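Local coordinates for glycine betaine/carnitine/choline ABC transporter (Staphylococcus aureus subsp. aureus Mu50, PDB 3O66), which probably binds glycine betaine, carnitine or choline and delivers it to an ABC importer as the extracytoplasmic substrate-binding component, at residues 79-84 against 99-104; 92-97 against 104-109; 55-58 against 62-65; 18-23 against 68-73. All blocks are in the same frame, centred on the assembly; numbering follows the deposited sequence.

Contact 1: residues 79-84 against 99-104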
loop_
_atom_site.group_PDB
_atom_site.type_symbol
_atom_site.label_atom_id
_atom_site.label_comp_id
_atom_site.label_asym_id
_atom_site.label_seq_id
_atom_site.Cartn_x
_atom_site.Cartn_y
_atom_site.Cartn_z
ATOM N N LEU A 79 4.524 -6.636 15.256
ATOM C CA LEU A 79 5.650 -7.502 15.606
ATOM C C LEU A 79 6.624 -6.865 16.592
ATOM O O LEU A 79 7.421 -7.573 17.207
ATOM C CB LEU A 79 6.387 -7.970 14.355
ATOM C CG LEU A 79 5.596 -8.940 13.481
ATOM C CD1 LEU A 79 6.430 -9.350 12.278
ATOM C CD2 LEU A 79 5.181 -10.186 14.334
ATOM N N LYS A 80 6.561 -5.542 16.750
ATOM C CA LYS A 80 7.409 -4.817 17.720
ATOM C C LYS A 80 8.907 -4.951 17.430
ATOM O O LYS A 80 9.720 -4.929 18.367
ATOM C CB LYS A 80 7.147 -5.313 19.160
ATOM C CG LYS A 80 5.878 -4.810 19.852
ATOM C CD LYS A 80 5.554 -5.691 21.061
ATOM C CE LYS A 80 5.282 -4.885 22.338
ATOM N NZ LYS A 80 3.832 -4.660 22.609
ATOM N N GLU A 81 9.280 -5.097 16.157
ATOM C CA GLU A 81 10.684 -5.338 15.786
ATOM C C GLU A 81 11.302 -4.058 15.227
ATOM O O GLU A 81 10.602 -3.086 14.970
ATOM C CB GLU A 81 10.814 -6.483 14.759
ATOM C CG GLU A 81 10.297 -7.865 15.219
ATOM C CD GLU A 81 11.181 -8.549 16.284
ATOM O OE1 GLU A 81 12.232 -7.992 16.676
ATOM O OE2 GLU A 81 10.823 -9.661 16.728
ATOM N N ALA A 82 12.621 -4.067 15.056
ATOM C CA ALA A 82 13.319 -2.962 14.418
ATOM C C ALA A 82 13.007 -2.938 12.908
ATOM O O ALA A 82 12.793 -3.986 12.304
ATOM C CB ALA A 82 14.822 -3.100 14.668
ATOM N N PRO A 83 12.957 -1.733 12.290
ATOM C CA PRO A 83 12.744 -1.686 10.835
ATOM C C PRO A 83 13.909 -2.327 10.076
ATOM O O PRO A 83 15.054 -2.232 10.518
ATOM C CB PRO A 83 12.707 -0.176 10.532
ATOM C CG PRO A 83 13.310 0.485 11.718
ATOM C CD PRO A 83 13.006 -0.390 12.885
ATOM N N ILE A 84 13.613 -2.980 8.955
ATOM C CA ILE A 84 14.651 -3.526 8.067
ATOM C C ILE A 84 14.546 -2.784 6.724
ATOM O O ILE A 84 13.462 -2.703 6.166
ATOM C CB ILE A 84 14.484 -5.070 7.872
ATOM C CG1 ILE A 84 14.806 -5.813 9.190
ATOM C CG2 ILE A 84 15.375 -5.570 6.714
ATOM C CD1 ILE A 84 14.505 -7.315 9.189
ATOM N N LYS A 99 3.997 -15.857 11.557
ATOM C CA LYS A 99 3.882 -17.274 11.825
ATOM C C LYS A 99 4.147 -17.615 13.291
ATOM O O LYS A 99 3.348 -18.291 13.951
ATOM C CB LYS A 99 4.887 -18.010 10.927
ATOM C CG LYS A 99 4.551 -19.413 10.608
ATOM C CD LYS A 99 5.788 -20.150 10.000
ATOM C CE LYS A 99 5.989 -19.834 8.532
ATOM N NZ LYS A 99 7.203 -20.546 8.045
ATOM N N LYS A 100 5.278 -17.164 13.815
ATOM C CA LYS A 100 5.686 -17.590 15.152
ATOM C C LYS A 100 4.980 -16.860 16.295
ATOM O O LYS A 100 4.699 -17.465 17.321
ATOM C CB LYS A 100 7.206 -17.516 15.308
ATOM C CG LYS A 100 7.940 -18.819 14.974
ATOM C CD LYS A 100 7.628 -19.319 13.569
ATOM C CE LYS A 100 8.662 -20.353 13.070
ATOM N NZ LYS A 100 8.326 -21.788 13.347
ATOM N N LYS A 101 4.679 -15.576 16.114
ATOM C CA LYS A 101 4.024 -14.801 17.170
ATOM C C LYS A 101 2.513 -14.914 17.149
ATOM O O LYS A 101 1.891 -14.890 18.200
ATOM C CB LYS A 101 4.431 -13.325 17.104
ATOM C CG LYS A 101 5.870 -13.092 17.524
ATOM C CD LYS A 101 6.123 -11.606 17.837
ATOM C CE LYS A 101 7.520 -11.414 18.415
ATOM N NZ LYS A 101 7.935 -9.976 18.454
ATOM N N PHE A 102 1.924 -15.015 15.957
ATOM C CA PHE A 102 0.470 -14.883 15.815
ATOM C C PHE A 102 -0.216 -16.036 15.089
ATOM O O PHE A 102 -1.446 -15.971 14.860
ATOM C CB PHE A 102 0.149 -13.605 15.014
ATOM C CG PHE A 102 0.802 -12.353 15.545
ATOM C CD1 PHE A 102 0.679 -11.997 16.885
ATOM C CD2 PHE A 102 1.484 -11.500 14.676
ATOM C CE1 PHE A 102 1.268 -10.813 17.373
ATOM C CE2 PHE A 102 2.054 -10.326 15.130
ATOM C CZ PHE A 102 1.951 -9.978 16.490
ATOM N N ASP A 103 0.551 -17.056 14.682
ATOM C CA ASP A 103 -0.018 -18.188 13.939
ATOM C C ASP A 103 -0.804 -17.706 12.706
ATOM O O ASP A 103 -1.965 -18.116 12.466
ATOM C CB ASP A 103 -0.916 -19.050 14.849
ATOM C CG ASP A 103 -1.363 -20.338 14.170
ATOM O OD1 ASP A 103 -0.554 -20.907 13.391
ATOM O OD2 ASP A 103 -2.512 -20.783 14.435
ATOM N N GLN A 104 -0.174 -16.797 11.959
ATOM C CA GLN A 104 -0.792 -16.202 10.767
ATOM C C GLN A 104 0.169 -16.251 9.592
ATOM O O GLN A 104 1.398 -16.206 9.756
ATOM C CB GLN A 104 -1.202 -14.754 11.008
ATOM C CG GLN A 104 -2.326 -14.577 12.054
ATOM C CD GLN A 104 -2.551 -13.117 12.445
ATOM O OE1 GLN A 104 -2.033 -12.200 11.802
ATOM N NE2 GLN A 104 -3.309 -12.903 13.522
#

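Contact 2: residues 92-97 against 104-109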
loop_
_atom_site.group_PDB
_atom_site.type_symbol
_atom_site.label_atom_id
_atom_site.label_comp_id
_atom_site.label_asym_id
_atom_site.label_seq_id
_atom_site.Cartn_x
_atom_site.Cartn_y
_atom_site.Cartn_z
ATOM N N ILE A 92 10.892 -11.384 4.698
ATOM C CA ILE A 92 11.186 -12.617 5.424
ATOM C C ILE A 92 10.956 -12.447 6.942
ATOM O O ILE A 92 10.331 -13.307 7.591
ATOM C CB ILE A 92 12.628 -13.121 5.131
ATOM C CG1 ILE A 92 12.710 -13.661 3.694
ATOM C CG2 ILE A 92 13.052 -14.215 6.153
ATOM C CD1 ILE A 92 14.146 -13.813 3.146
ATOM N N ALA A 93 11.477 -11.362 7.512
ATOM C CA ALA A 93 11.279 -11.077 8.944
ATOM C C ALA A 93 9.790 -10.931 9.271
ATOM O O ALA A 93 9.339 -11.395 10.299
ATOM C CB ALA A 93 12.028 -9.812 9.363
ATOM N N THR A 94 9.032 -10.271 8.400
ATOM C CA THR A 94 7.589 -10.124 8.611
ATOM C C THR A 94 6.842 -11.472 8.568
ATOM O O THR A 94 5.973 -11.755 9.405
ATOM C CB THR A 94 6.980 -9.108 7.602
ATOM O OG1 THR A 94 7.738 -7.900 7.666
ATOM C CG2 THR A 94 5.527 -8.781 7.969
ATOM N N GLN A 95 7.157 -12.296 7.585
ATOM C CA GLN A 95 6.451 -13.568 7.434
ATOM C C GLN A 95 6.768 -14.543 8.581
ATOM O O GLN A 95 5.868 -15.210 9.092
ATOM C CB GLN A 95 6.769 -14.185 6.062
ATOM C CG GLN A 95 6.162 -13.375 4.935
ATOM C CD GLN A 95 6.605 -13.792 3.551
ATOM O OE1 GLN A 95 7.705 -14.328 3.364
ATOM N NE2 GLN A 95 5.750 -13.520 2.557
ATOM N N GLN A 96 8.033 -14.567 8.996
ATOM C CA GLN A 96 8.505 -15.445 10.082
ATOM C C GLN A 96 7.817 -15.006 11.393
ATOM O O GLN A 96 7.270 -15.820 12.121
ATOM C CB GLN A 96 10.042 -15.363 10.212
ATOM C CG GLN A 96 10.825 -16.118 9.119
ATOM C CD GLN A 96 12.363 -15.964 9.234
ATOM O OE1 GLN A 96 12.874 -15.011 9.859
ATOM N NE2 GLN A 96 13.104 -16.895 8.611
ATOM N N GLY A 97 7.797 -13.696 11.633
ATOM C CA GLY A 97 7.161 -13.116 12.808
ATOM C C GLY A 97 5.668 -13.400 12.910
ATOM O O GLY A 97 5.186 -13.792 13.975
ATOM N N GLN A 104 -0.174 -16.797 11.959
ATOM C CA GLN A 104 -0.792 -16.202 10.767
ATOM C C GLN A 104 0.169 -16.251 9.592
ATOM O O GLN A 104 1.398 -16.206 9.756
ATOM C CB GLN A 104 -1.202 -14.754 11.008
ATOM C CG GLN A 104 -2.326 -14.577 12.054
ATOM C CD GLN A 104 -2.551 -13.117 12.445
ATOM O OE1 GLN A 104 -2.033 -12.200 11.802
ATOM N NE2 GLN A 104 -3.309 -12.903 13.522
ATOM N N THR A 105 -0.414 -16.307 8.399
ATOM C CA THR A 105 0.348 -16.266 7.177
ATOM C C THR A 105 0.274 -14.848 6.621
ATOM O O THR A 105 -0.823 -14.349 6.258
ATOM C CB THR A 105 -0.181 -17.291 6.175
ATOM O OG1 THR A 105 0.085 -18.610 6.680
ATOM C CG2 THR A 105 0.473 -17.112 4.785
ATOM N N PHE A 106 1.428 -14.198 6.570
ATOM C CA PHE A 106 1.538 -12.901 5.886
ATOM C C PHE A 106 1.979 -13.278 4.468
ATOM O O PHE A 106 3.109 -13.716 4.287
ATOM C CB PHE A 106 2.565 -12.000 6.629
ATOM C CG PHE A 106 2.517 -10.537 6.250
ATOM C CD1 PHE A 106 2.068 -9.585 7.172
ATOM C CD2 PHE A 106 2.962 -10.106 4.993
ATOM C CE1 PHE A 106 2.031 -8.219 6.844
ATOM C CE2 PHE A 106 2.957 -8.749 4.660
ATOM C CZ PHE A 106 2.481 -7.804 5.596
ATOM N N PHE A 107 1.081 -13.133 3.476
ATOM C CA PHE A 107 1.345 -13.654 2.112
ATOM C C PHE A 107 2.447 -12.890 1.411
ATOM O O PHE A 107 2.815 -11.771 1.821
ATOM C CB PHE A 107 0.069 -13.661 1.262
ATOM C CG PHE A 107 -0.885 -14.771 1.632
ATOM C CD1 PHE A 107 -0.935 -15.943 0.866
ATOM C CD2 PHE A 107 -1.695 -14.659 2.762
ATOM C CE1 PHE A 107 -1.800 -16.982 1.209
ATOM C CE2 PHE A 107 -2.565 -15.694 3.129
ATOM C CZ PHE A 107 -2.624 -16.847 2.350
ATOM N N ASP A 108 3.024 -13.524 0.396
ATOM C CA ASP A 108 3.871 -12.803 -0.559
ATOM C C ASP A 108 3.067 -11.613 -1.108
ATOM O O ASP A 108 1.853 -11.665 -1.163
ATOM C CB ASP A 108 4.319 -13.703 -1.700
ATOM C CG ASP A 108 5.407 -14.705 -1.284
ATOM O OD1 ASP A 108 5.967 -14.612 -0.171
ATOM O OD2 ASP A 108 5.702 -15.596 -2.096
ATOM N N SER A 109 3.760 -10.551 -1.510
ATOM C CA SER A 109 3.093 -9.324 -1.895
ATOM C C SER A 109 2.203 -9.419 -3.106
ATOM O O SER A 109 2.477 -10.180 -4.069
ATOM C CB SER A 109 4.118 -8.192 -2.086
ATOM O OG SER A 109 3.487 -6.978 -2.510
HETATM O O HOH W 1 3.512 -15.555 7.975
#

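Contact 3: residues 55-58 against 62-65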
loop_
_atom_site.group_PDB
_atom_site.type_symbol
_atom_site.label_atom_id
_atom_site.label_comp_id
_atom_site.label_asym_id
_atom_site.label_seq_id
_atom_site.Cartn_x
_atom_site.Cartn_y
_atom_site.Cartn_z
ATOM N N HIS A 55 -5.249 -5.737 12.995
ATOM C CA HIS A 55 -4.487 -6.758 13.706
ATOM C C HIS A 55 -5.269 -7.293 14.899
ATOM O O HIS A 55 -5.368 -8.518 15.098
ATOM C CB HIS A 55 -3.156 -6.183 14.189
ATOM C CG HIS A 55 -2.341 -7.148 14.999
ATOM N ND1 HIS A 55 -1.817 -8.311 14.462
ATOM C CD2 HIS A 55 -1.957 -7.123 16.296
ATOM C CE1 HIS A 55 -1.150 -8.961 15.401
ATOM N NE2 HIS A 55 -1.222 -8.264 16.524
ATOM N N ASN A 56 -5.795 -6.370 15.699
ATOM C CA ASN A 56 -6.539 -6.721 16.883
ATOM C C ASN A 56 -7.776 -7.539 16.535
ATOM O O ASN A 56 -8.087 -8.501 17.248
ATOM C CB ASN A 56 -6.848 -5.484 17.741
ATOM C CG ASN A 56 -5.605 -4.931 18.419
ATOM O OD1 ASN A 56 -4.681 -5.685 18.762
ATOM N ND2 ASN A 56 -5.587 -3.622 18.655
ATOM N N ALA A 57 -8.453 -7.199 15.438
ATOM C CA ALA A 57 -9.550 -8.033 14.972
ATOM C C ALA A 57 -9.136 -9.504 14.732
ATOM O O ALA A 57 -9.854 -10.417 15.128
ATOM C CB ALA A 57 -10.202 -7.445 13.705
ATOM N N LEU A 58 -8.015 -9.733 14.048
ATOM C CA LEU A 58 -7.580 -11.113 13.791
ATOM C C LEU A 58 -7.196 -11.812 15.091
ATOM O O LEU A 58 -7.568 -12.978 15.327
ATOM C CB LEU A 58 -6.427 -11.174 12.756
ATOM C CG LEU A 58 -6.873 -11.361 11.284
ATOM C CD1 LEU A 58 -7.816 -10.247 10.818
ATOM C CD2 LEU A 58 -5.687 -11.434 10.336
ATOM N N ASP A 62 -12.288 -11.702 15.721
ATOM C CA ASP A 62 -13.345 -10.897 15.101
ATOM C C ASP A 62 -13.346 -10.962 13.577
ATOM O O ASP A 62 -14.348 -10.613 12.915
ATOM C CB ASP A 62 -13.207 -9.452 15.532
ATOM C CG ASP A 62 -13.351 -9.267 17.039
ATOM O OD1 ASP A 62 -14.054 -10.069 17.712
ATOM O OD2 ASP A 62 -12.741 -8.307 17.534
ATOM N N ALA A 63 -12.209 -11.367 13.026
ATOM C CA ALA A 63 -12.049 -11.623 11.602
ATOM C C ALA A 63 -10.912 -12.583 11.425
ATOM O O ALA A 63 -10.123 -12.812 12.367
ATOM C CB ALA A 63 -11.758 -10.316 10.821
ATOM N N ASN A 64 -10.797 -13.147 10.220
ATOM C CA ASN A 64 -9.714 -14.091 9.988
ATOM C C ASN A 64 -8.873 -13.844 8.759
ATOM O O ASN A 64 -7.949 -14.627 8.501
ATOM C CB ASN A 64 -10.216 -15.544 10.039
ATOM C CG ASN A 64 -11.515 -15.748 9.265
ATOM O OD1 ASN A 64 -11.918 -14.905 8.450
ATOM N ND2 ASN A 64 -12.191 -16.861 9.538
ATOM N N ILE A 65 -9.188 -12.778 8.003
ATOM C CA ILE A 65 -8.374 -12.323 6.859
ATOM C C ILE A 65 -8.267 -10.793 6.966
ATOM O O ILE A 65 -9.219 -10.162 7.362
ATOM C CB ILE A 65 -9.014 -12.679 5.489
ATOM C CG1 ILE A 65 -9.042 -14.203 5.270
ATOM C CG2 ILE A 65 -8.304 -11.954 4.327
ATOM C CD1 ILE A 65 -9.813 -14.627 3.991
HETATM O O HOH W 2 -9.382 -14.781 13.985
#

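Contact 4: residues 18-23 against 68-73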
loop_
_atom_site.group_PDB
_atom_site.type_symbol
_atom_site.label_atom_id
_atom_site.label_comp_id
_atom_site.label_asym_id
_atom_site.label_seq_id
_atom_site.Cartn_x
_atom_site.Cartn_y
_atom_site.Cartn_z
ATOM N N THR A 18 -9.946 3.135 3.476
ATOM C CA THR A 18 -9.272 3.593 2.253
ATOM C C THR A 18 -9.834 2.807 1.077
ATOM O O THR A 18 -10.239 1.653 1.249
ATOM C CB THR A 18 -7.758 3.345 2.310
ATOM O OG1 THR A 18 -7.494 1.926 2.374
ATOM C CG2 THR A 18 -7.136 4.042 3.525
ATOM N N SER A 19 -9.911 3.436 -0.091
ATOM C CA SER A 19 -10.389 2.729 -1.288
ATOM C C SER A 19 -9.504 1.536 -1.602
ATOM O O SER A 19 -9.987 0.486 -1.984
ATOM C CB SER A 19 -10.449 3.657 -2.503
ATOM O OG SER A 19 -11.375 4.680 -2.234
ATOM N N GLU A 20 -8.207 1.703 -1.396
ATOM C CA GLU A 20 -7.260 0.656 -1.649
ATOM C C GLU A 20 -7.587 -0.635 -0.885
ATOM O O GLU A 20 -7.664 -1.733 -1.474
ATOM C CB GLU A 20 -5.880 1.141 -1.244
ATOM C CG GLU A 20 -4.805 0.129 -1.555
ATOM C CD GLU A 20 -3.426 0.759 -1.534
ATOM O OE1 GLU A 20 -3.176 1.642 -2.385
ATOM O OE2 GLU A 20 -2.617 0.371 -0.674
ATOM N N SER A 21 -7.753 -0.506 0.427
ATOM C CA SER A 21 -8.131 -1.645 1.258
ATOM C C SER A 21 -9.489 -2.218 0.842
ATOM O O SER A 21 -9.674 -3.456 0.798
ATOM C CB SER A 21 -8.131 -1.255 2.729
ATOM O OG SER A 21 -8.657 -2.309 3.504
ATOM N N GLN A 22 -10.434 -1.336 0.520
ATOM C CA GLN A 22 -11.768 -1.811 0.148
ATOM C C GLN A 22 -11.758 -2.564 -1.191
ATOM O O GLN A 22 -12.399 -3.612 -1.312
ATOM C CB GLN A 22 -12.796 -0.691 0.186
ATOM C CG GLN A 22 -12.912 -0.095 1.606
ATOM C CD GLN A 22 -13.740 1.149 1.649
ATOM O OE1 GLN A 22 -13.772 1.933 0.691
ATOM N NE2 GLN A 22 -14.423 1.357 2.774
ATOM N N ILE A 23 -11.033 -2.036 -2.164
ATOM C CA ILE A 23 -10.844 -2.723 -3.462
ATOM C C ILE A 23 -10.292 -4.151 -3.277
ATOM O O ILE A 23 -10.919 -5.141 -3.730
ATOM C CB ILE A 23 -9.992 -1.879 -4.454
ATOM C CG1 ILE A 23 -10.737 -0.598 -4.847
ATOM C CG2 ILE A 23 -9.583 -2.724 -5.785
ATOM C CD1 ILE A 23 -9.815 0.499 -5.454
ATOM N N VAL A 68 -5.541 -6.178 3.117
ATOM C CA VAL A 68 -4.236 -5.586 2.817
ATOM C C VAL A 68 -3.558 -5.131 4.106
ATOM O O VAL A 68 -4.180 -4.505 4.975
ATOM C CB VAL A 68 -4.316 -4.435 1.734
ATOM C CG1 VAL A 68 -5.068 -3.259 2.256
ATOM C CG2 VAL A 68 -2.919 -4.028 1.259
ATOM N N ARG A 69 -2.298 -5.542 4.229
ATOM C CA ARG A 69 -1.429 -5.164 5.296
ATOM C C ARG A 69 -0.129 -4.763 4.652
ATOM O O ARG A 69 0.209 -5.262 3.580
ATOM C CB ARG A 69 -1.251 -6.381 6.256
ATOM C CG ARG A 69 -2.611 -6.804 6.932
ATOM C CD ARG A 69 -3.058 -5.839 8.071
ATOM N NE ARG A 69 -2.200 -6.010 9.261
ATOM C CZ ARG A 69 -2.359 -6.954 10.201
ATOM N NH1 ARG A 69 -3.378 -7.809 10.157
ATOM N NH2 ARG A 69 -1.498 -7.041 11.214
ATOM N N TYR A 70 0.620 -3.874 5.298
ATOM C CA TYR A 70 1.859 -3.403 4.706
ATOM C C TYR A 70 3.015 -3.840 5.573
ATOM O O TYR A 70 2.972 -3.582 6.773
ATOM C CB TYR A 70 1.813 -1.893 4.571
ATOM C CG TYR A 70 0.548 -1.481 3.867
ATOM C CD1 TYR A 70 0.510 -1.399 2.479
ATOM C CD2 TYR A 70 -0.616 -1.194 4.595
ATOM C CE1 TYR A 70 -0.638 -1.037 1.824
ATOM C CE2 TYR A 70 -1.804 -0.821 3.944
ATOM C CZ TYR A 70 -1.797 -0.750 2.548
ATOM O OH TYR A 70 -2.933 -0.398 1.864
ATOM N N ASN A 71 4.032 -4.487 4.982
ATOM C CA ASN A 71 5.034 -5.159 5.845
ATOM C C ASN A 71 5.810 -4.242 6.804
ATOM O O ASN A 71 5.969 -4.579 7.971
ATOM C CB ASN A 71 5.926 -6.171 5.110
ATOM C CG ASN A 71 6.807 -5.547 4.016
ATOM O OD1 ASN A 71 6.775 -4.327 3.730
ATOM N ND2 ASN A 71 7.593 -6.413 3.375
ATOM N N GLY A 72 6.247 -3.073 6.327
ATOM C CA GLY A 72 6.960 -2.147 7.208
ATOM C C GLY A 72 6.101 -1.668 8.373
ATOM O O GLY A 72 6.612 -1.389 9.463
ATOM N N THR A 73 4.793 -1.569 8.157
ATOM C CA THR A 73 3.904 -1.150 9.234
ATOM C C THR A 73 3.816 -2.266 10.249
ATOM O O THR A 73 3.927 -2.024 11.452
ATOM C CB THR A 73 2.504 -0.860 8.734
ATOM O OG1 THR A 73 2.555 0.253 7.833
ATOM C CG2 THR A 73 1.576 -0.533 9.936
HETATM O O HOH W 3 -4.811 1.586 2.523
HETATM O O HOH W 4 -7.605 -4.574 4.534
#

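Contact 1: residues 79-84 against 99-104
Leu79, buried in the loop between helices 71-76 and 87-102, meets two residues of the last turn of helix 87-102. Its CD2 methyl slants onto the ring of Phe102, with CD2 only 3.2 Å from Phe102 CE2, a tight approach. The same Leu79 CD2 lies 3.9 Å from CD of Lys101, so one branch touches both the ring and the lysine chain. Leu79 also offers its backbone: its O accepts a 2.8 Å hydrogen bond from Lys101 NZ, which approaches at a C=O...N angle of 148° and slightly off the carbonyl plane. Two residues on, Glu81 folds back through chi2 (-71°), and its OE2 reaches Lys101 NZ at 3.4 Å in a salt bridge whose hydrogen bond is weak. The ammonium is therefore gripped mainly by a neutral carbonyl, with the exposed carboxylate adding a longer charged contact. Beyond CG the lysine runs straight out to both acceptors, while its CB rests 3.9 Å above the centre of the Phe102 ring. Phe98 and His55 also meet this ring edge-to-face. Asp103, with positive phi, then breaks the helix, and its carboxylate makes a salt bridge to Arg232. The arrangement is that of a helix end packed onto the connection entering the same helix: the loop from helix 71-76 passes beside the C-terminal turn of helix 87-102, within a lobe of the periplasmic-binding-protein fold.

Contact 2: residues 92-97 against 104-109
Gln95 sends its side-chain amide to Asp108: NE2 donates to OD1 over 2.9 Å, with an N-H...O angle of 161°. The bond uses the anti lone pair of Asp108 OD1, and the acceptor lies nearly in the amide plane of Gln95, 11° out of it. Amide and carboxylate planes are nearly coplanar, although the two side chains come together at about a right angle. The same Gln95 NE2 makes two weak, bent bonds to the backbone, at 3.2 Å to Phe106 O and 3.5 Å to Phe107 O, so one nitrogen spans three successive residues. The helix backbone takes part through a water, which donates to Gln95 O at 2.6 Å and to Gln104 O, and accepts from Phe106 N. That bridge serves the side of strand 104-106 turned from its sheet partner: this is an edge strand, paired antiparallel with strand 222-227, and helix 87-102 packs beside it in the alpha/beta layering of the periplasmic-binding-protein fold. Next to the polar groups, Thr94 CG2 sits over one face of the Phe106 ring, 3.7 Å from its centroid, in a CH-pi contact. Thr94 turns this methyl toward the ring by holding CG2 anti to its own backbone N, which leaves OG1 (chi1 -52°) to bond Ala90 O within the helix. Phe98 joins the Phe106 ring edge-to-face, and Asn71 and Leu75 of helix 71-76 pack on Thr94. Phe107 packs on Lys238, Ile241 and Asn242 of helix 236-242.

Contact 3: residues 55-58 against 62-65
Ala57 O receives two backbone N-H groups from the chain that follows its helix. Asp62 N comes in the carbonyl plane at 2.8 Å, and Ala63 N stands 3.3 Å away, 65° above that plane. The Asp62 bond has 6→1 spacing, as in a Schellman motif. The tight part lies inward, around Leu58. Its CA points a hydrogen almost straight at Ala63 O (C...O 3.4 Å, 178° at the hydrogen), while its CD1 rests 3.9 Å from Ala63 CB and 3.7 Å from Ile65 O. The outer side is looser. Asp62 is exposed, and its CB lies 3.5 Å from Ala57 O and 4.0 Å from Ala57 CB. A water also fits between the two chains, donating to Leu58 O and, at 2.7 Å, to Ala63 O, bridging two carbonyls that cannot bond each other. Asn64 bonds Lys12 N and Asp10 O through its amide. Ala57, Leu58 and Ala63 pack on Thr14 of strand 12-16, and Leu58 also touches Val225 and Thr227, so helix 51-60 lies against the sheet as its chain turns into strand 65-70.

Contact 4: residues 18-23 against 68-73
Val68, in strand 65-70, presses its CG1 methyl against the first turn of helix 19-35, 3.6 Å from Ser21 CA and close to Ser21 CB as well. That methyl occupies the crowded position between backbone N and carbonyl carbon (chi1 66°). Val68 N donates to a water at 3.0 Å, and the same water lies 2.7 Å from Ser21 OG, a hydroxyl also bonded to Leu16 N. Two residues along, Tyr70 carries the direct polar link: its OH donates to Glu20 OE2 over 2.7 Å. The two side chains approach from opposite directions, the oxygen lying at the ring edge in the ring plane. Glu20 OE2 is met on its anti side, 26° out of the carboxylate plane. A second water donates to Tyr70 OH at 2.8 Å and hydrogen-bonds Thr18 OG1, the N-cap oxygen that accepts from Ser21 N at 3.1 Å. Asn114 supplies another bond to Glu20 OE2, and Thr198 and Asn257 bond OE1. An acetate lies about 4 Å from the Glu20 side chain and a triethylene glycol about 4 Å from that of Tyr70; both probably come from the crystallisation liquor but may mark a pocket. Because Thr198 follows strand 192-196 of the second sheet, the network probably links the two lobes. Four side chains thus hold the buried carboxylate of Glu20, and their hydrogen bonds would probably stabilise its charge.

Overall arrangement
Contacts 1 and 2 share Gln104 and helix 87-102; their centres are about 8 Å apart, and Leu79 CD2 lies 3.5 Å from Gly97 C. Contact 3, centred about 15 Å from contact 1, meets it where Gln104 NE2 lies 3.6 Å from Leu58 CB. Contacts 2 and 4 both reach the sheet holding strands 65-70 and 104-106, and Phe106 CZ packs 3.7 Å from Asn71 CA, though their centres are about 15 Å apart. Contact 4, about 5 Å from the centre of the chain, is the one beside the bound acetate and triethylene glycol. Contacts 1 and 3, each about 19 Å from that centre, form outer parts of the same lobe.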